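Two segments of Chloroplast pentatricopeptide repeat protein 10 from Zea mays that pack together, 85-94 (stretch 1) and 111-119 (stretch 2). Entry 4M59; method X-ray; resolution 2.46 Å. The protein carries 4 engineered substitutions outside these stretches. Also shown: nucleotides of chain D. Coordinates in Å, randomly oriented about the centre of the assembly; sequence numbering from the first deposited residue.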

# COMPACT_ATOMS: atom_id res chain seq x y z
N GLN A 85 -7.18 27.28 7.72
CA GLN A 85 -6.42 27.14 8.94
C GLN A 85 -7.27 27.05 10.17
O GLN A 85 -7.28 27.94 11.00
N HIS A 86 -7.95 25.94 10.31
CA HIS A 86 -8.94 25.77 11.34
C HIS A 86 -8.37 25.74 12.75
O HIS A 86 -9.02 26.18 13.68
N ASP A 87 -7.18 25.19 12.93
CA ASP A 87 -6.64 25.06 14.27
C ASP A 87 -6.33 26.42 14.82
O ASP A 87 -6.39 26.65 16.01
N ALA A 88 -5.98 27.32 13.92
CA ALA A 88 -5.52 28.62 14.31
C ALA A 88 -6.68 29.45 14.79
O ALA A 88 -6.52 30.32 15.62
N VAL A 89 -7.86 29.16 14.27
CA VAL A 89 -9.06 29.87 14.66
C VAL A 89 -9.59 29.34 15.98
O VAL A 89 -10.15 30.08 16.77
N CYS A 90 -9.39 28.06 16.24
CA CYS A 90 -9.79 27.49 17.51
C CYS A 90 -8.86 27.99 18.58
O CYS A 90 -9.13 27.86 19.75
N ALA A 91 -7.76 28.57 18.15
CA ALA A 91 -6.79 29.12 19.07
C ALA A 91 -7.26 30.46 19.55
O ALA A 91 -7.26 30.73 20.74
N LEU A 92 -7.65 31.30 18.61
CA LEU A 92 -8.17 32.63 18.88
C LEU A 92 -9.37 32.55 19.76
O LEU A 92 -9.62 33.42 20.58
N LEU A 93 -10.14 31.49 19.58
CA LEU A 93 -11.28 31.26 20.41
C LEU A 93 -10.83 30.97 21.82
O LEU A 93 -11.51 31.29 22.78
N ASP A 94 -9.68 30.31 21.95
CA ASP A 94 -9.23 29.81 23.24
C ASP A 94 -8.39 30.82 24.03
O ASP A 94 -8.42 30.81 25.26
N THR A 111 -17.53 30.89 10.98
CA THR A 111 -16.25 30.39 10.55
C THR A 111 -15.55 29.66 11.67
O THR A 111 -14.76 28.76 11.44
N VAL A 112 -15.85 30.05 12.89
CA VAL A 112 -15.26 29.45 14.07
C VAL A 112 -15.99 28.18 14.41
O VAL A 112 -15.39 27.19 14.80
N LEU A 113 -17.30 28.21 14.25
CA LEU A 113 -18.13 27.06 14.51
C LEU A 113 -17.70 25.91 13.64
O LEU A 113 -17.63 24.78 14.09
N HIS A 114 -17.42 26.21 12.40
CA HIS A 114 -17.01 25.19 11.48
C HIS A 114 -15.65 24.69 11.88
O HIS A 114 -15.33 23.54 11.71
N ALA A 115 -14.85 25.60 12.43
CA ALA A 115 -13.51 25.24 12.87
C ALA A 115 -13.57 24.35 14.09
O ALA A 115 -12.75 23.48 14.26
N LEU A 116 -14.57 24.58 14.93
CA LEU A 116 -14.76 23.76 16.10
C LEU A 116 -15.34 22.43 15.72
O LEU A 116 -15.19 21.45 16.43
N SER A 117 -16.01 22.40 14.59
CA SER A 117 -16.66 21.20 14.13
C SER A 117 -15.63 20.28 13.52
O SER A 117 -15.77 19.07 13.57
N ARG A 118 -14.60 20.87 12.94
CA ARG A 118 -13.57 20.11 12.23
C ARG A 118 -12.53 19.53 13.17
O ARG A 118 -11.56 18.92 12.73
N ALA A 119 -12.73 19.72 14.47
CA ALA A 119 -11.78 19.23 15.44
C ALA A 119 -12.50 18.32 16.41
O ALA A 119 -11.92 17.82 17.36

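Where helices cross steeply, a small residue can leave a hollow for its neighbours, and this pair, inclined at 111° with axes 8.6 Å apart, is a compact example. The hollow lies over Ala-115, whose methyl points toward stretch 1, and here the backbones come close, with the CA atoms of His-86 and Ala-115 4.8 Å apart. Around that methyl gather His-86, Val-89 and Cys-90: Ala-115 CB lies 3.8 Å from His-86 O, 4.2 Å from Val-89 CB and 3.9 Å from Cys-90 SG. Cys-90, in the m rotamer, also brings SG to 3.8 Å from Leu-116 CD2.

Val-89 (t) also meets Val-112 (t), CG1 to CG2 at 3.6 Å. Further along, Leu-93 (chi1 t) spreads its two methyls over separate bumps, CD1 lying 3.9 Å from Val-112 CG1 and CD2 3.5 Å from Leu-116 CD2.

At the other end the packing turns aromatic. His-86 (m) receives Arg-118 CD over one ring face, 4.1 Å from the ring centroid, and meets the His-114 ring obliquely, CE1 to CE1 at 3.7 Å. His-114 in turn carries C5' of U2 over a face, 3.5 Å from its CE1. No direct hydrogen bond joins the stretches; instead, one water bridges His-86 ND1 (3.1 Å from the water O) and Thr-111 O (2.8 Å from it), donating to the latter.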

# COMPACT_ATOMS: atom_id res chain seq x y z
CB GLN A 85 -5.44 28.29 9.07
CG GLN A 85 -4.34 28.19 8.08
CD GLN A 85 -3.56 26.95 8.27
OE1 GLN A 85 -3.38 26.49 9.39
NE2 GLN A 85 -3.10 26.37 7.19
CB HIS A 86 -9.75 24.52 11.06
CG HIS A 86 -10.19 24.39 9.64
ND1 HIS A 86 -11.15 25.21 9.09
CD2 HIS A 86 -9.81 23.55 8.67
CE1 HIS A 86 -11.34 24.87 7.83
NE2 HIS A 86 -10.53 23.87 7.55
CB ASP A 87 -5.37 24.21 14.27
CG ASP A 87 -4.69 24.18 15.62
OD1 ASP A 87 -5.19 23.48 16.52
OD2 ASP A 87 -3.66 24.85 15.78
CB ALA A 88 -4.87 29.27 13.14
CB VAL A 89 -10.14 29.74 13.59
CG1 VAL A 89 -11.30 30.63 13.92
CG2 VAL A 89 -9.59 30.10 12.24
CB CYS A 90 -9.76 25.97 17.46
SG CYS A 90 -10.95 25.23 16.37
CB ALA A 91 -5.49 29.27 18.39
CB LEU A 92 -8.59 33.27 17.58
CG LEU A 92 -7.44 33.45 16.61
CD1 LEU A 92 -7.94 33.90 15.28
CD2 LEU A 92 -6.50 34.47 17.18
CB LEU A 93 -12.03 30.06 19.87
CG LEU A 93 -13.15 29.53 20.73
CD1 LEU A 93 -14.41 30.20 20.34
CD2 LEU A 93 -13.24 28.08 20.55
CB ASP A 94 -8.46 28.50 23.06
CG ASP A 94 -9.36 27.36 22.65
OD1 ASP A 94 -10.53 27.34 23.07
OD2 ASP A 94 -8.89 26.48 21.90
CB THR A 111 -15.37 31.55 10.10
OG1 THR A 111 -16.15 32.46 9.32
CG2 THR A 111 -14.22 31.06 9.26
CB VAL A 112 -15.37 30.41 15.24
CG1 VAL A 112 -14.89 29.78 16.51
CG2 VAL A 112 -14.58 31.64 14.95
CB LEU A 113 -19.57 27.40 14.19
CG LEU A 113 -20.35 28.03 15.32
CD1 LEU A 113 -21.71 28.38 14.84
CD2 LEU A 113 -20.46 27.04 16.42
CB HIS A 114 -16.95 25.73 10.08
CG HIS A 114 -16.36 24.79 9.10
ND1 HIS A 114 -15.28 25.11 8.31
CD2 HIS A 114 -16.69 23.51 8.79
CE1 HIS A 114 -14.97 24.08 7.55
NE2 HIS A 114 -15.81 23.10 7.82
CB ALA A 115 -12.73 26.48 13.17
CB LEU A 116 -15.70 24.44 17.06
CG LEU A 116 -15.17 25.67 17.77
CD1 LEU A 116 -16.25 26.21 18.64
CD2 LEU A 116 -14.03 25.23 18.60
CB SER A 117 -17.73 21.55 13.10
OG SER A 117 -18.54 20.44 12.80
CB ARG A 118 -12.89 21.00 11.19
CG ARG A 118 -13.57 21.01 9.83
CD ARG A 118 -12.58 20.77 8.71
NE ARG A 118 -13.02 19.72 7.81
CZ ARG A 118 -12.28 18.66 7.48
NH1 ARG A 118 -12.76 17.75 6.65
NH2 ARG A 118 -11.07 18.51 8.00
CB ALA A 119 -11.17 20.38 16.15
P U D 2 -16.32 26.29 3.74
OP1 U D 2 -15.30 25.21 3.91
OP2 U D 2 -16.63 26.79 2.38
O5' U D 2 -17.67 25.77 4.41
C5' U D 2 -17.72 25.38 5.77
C4' U D 2 -19.03 24.72 6.11
O4' U D 2 -20.12 25.64 5.86
C3' U D 2 -19.38 23.50 5.27
O3' U D 2 -18.74 22.32 5.73
C2' U D 2 -20.90 23.45 5.34
O2' U D 2 -21.33 22.85 6.56
C1' U D 2 -21.25 24.94 5.39
N1 U D 2 -21.62 25.49 4.06
C2 U D 2 -22.97 25.58 3.73
O2 U D 2 -23.86 25.23 4.49
N3 U D 2 -23.24 26.10 2.49
C4 U D 2 -22.32 26.53 1.56
O4 U D 2 -22.71 26.97 0.48
C5 U D 2 -20.96 26.40 1.96
C6 U D 2 -20.66 25.90 3.16
O HOH W 1 -12.62 27.75 10.02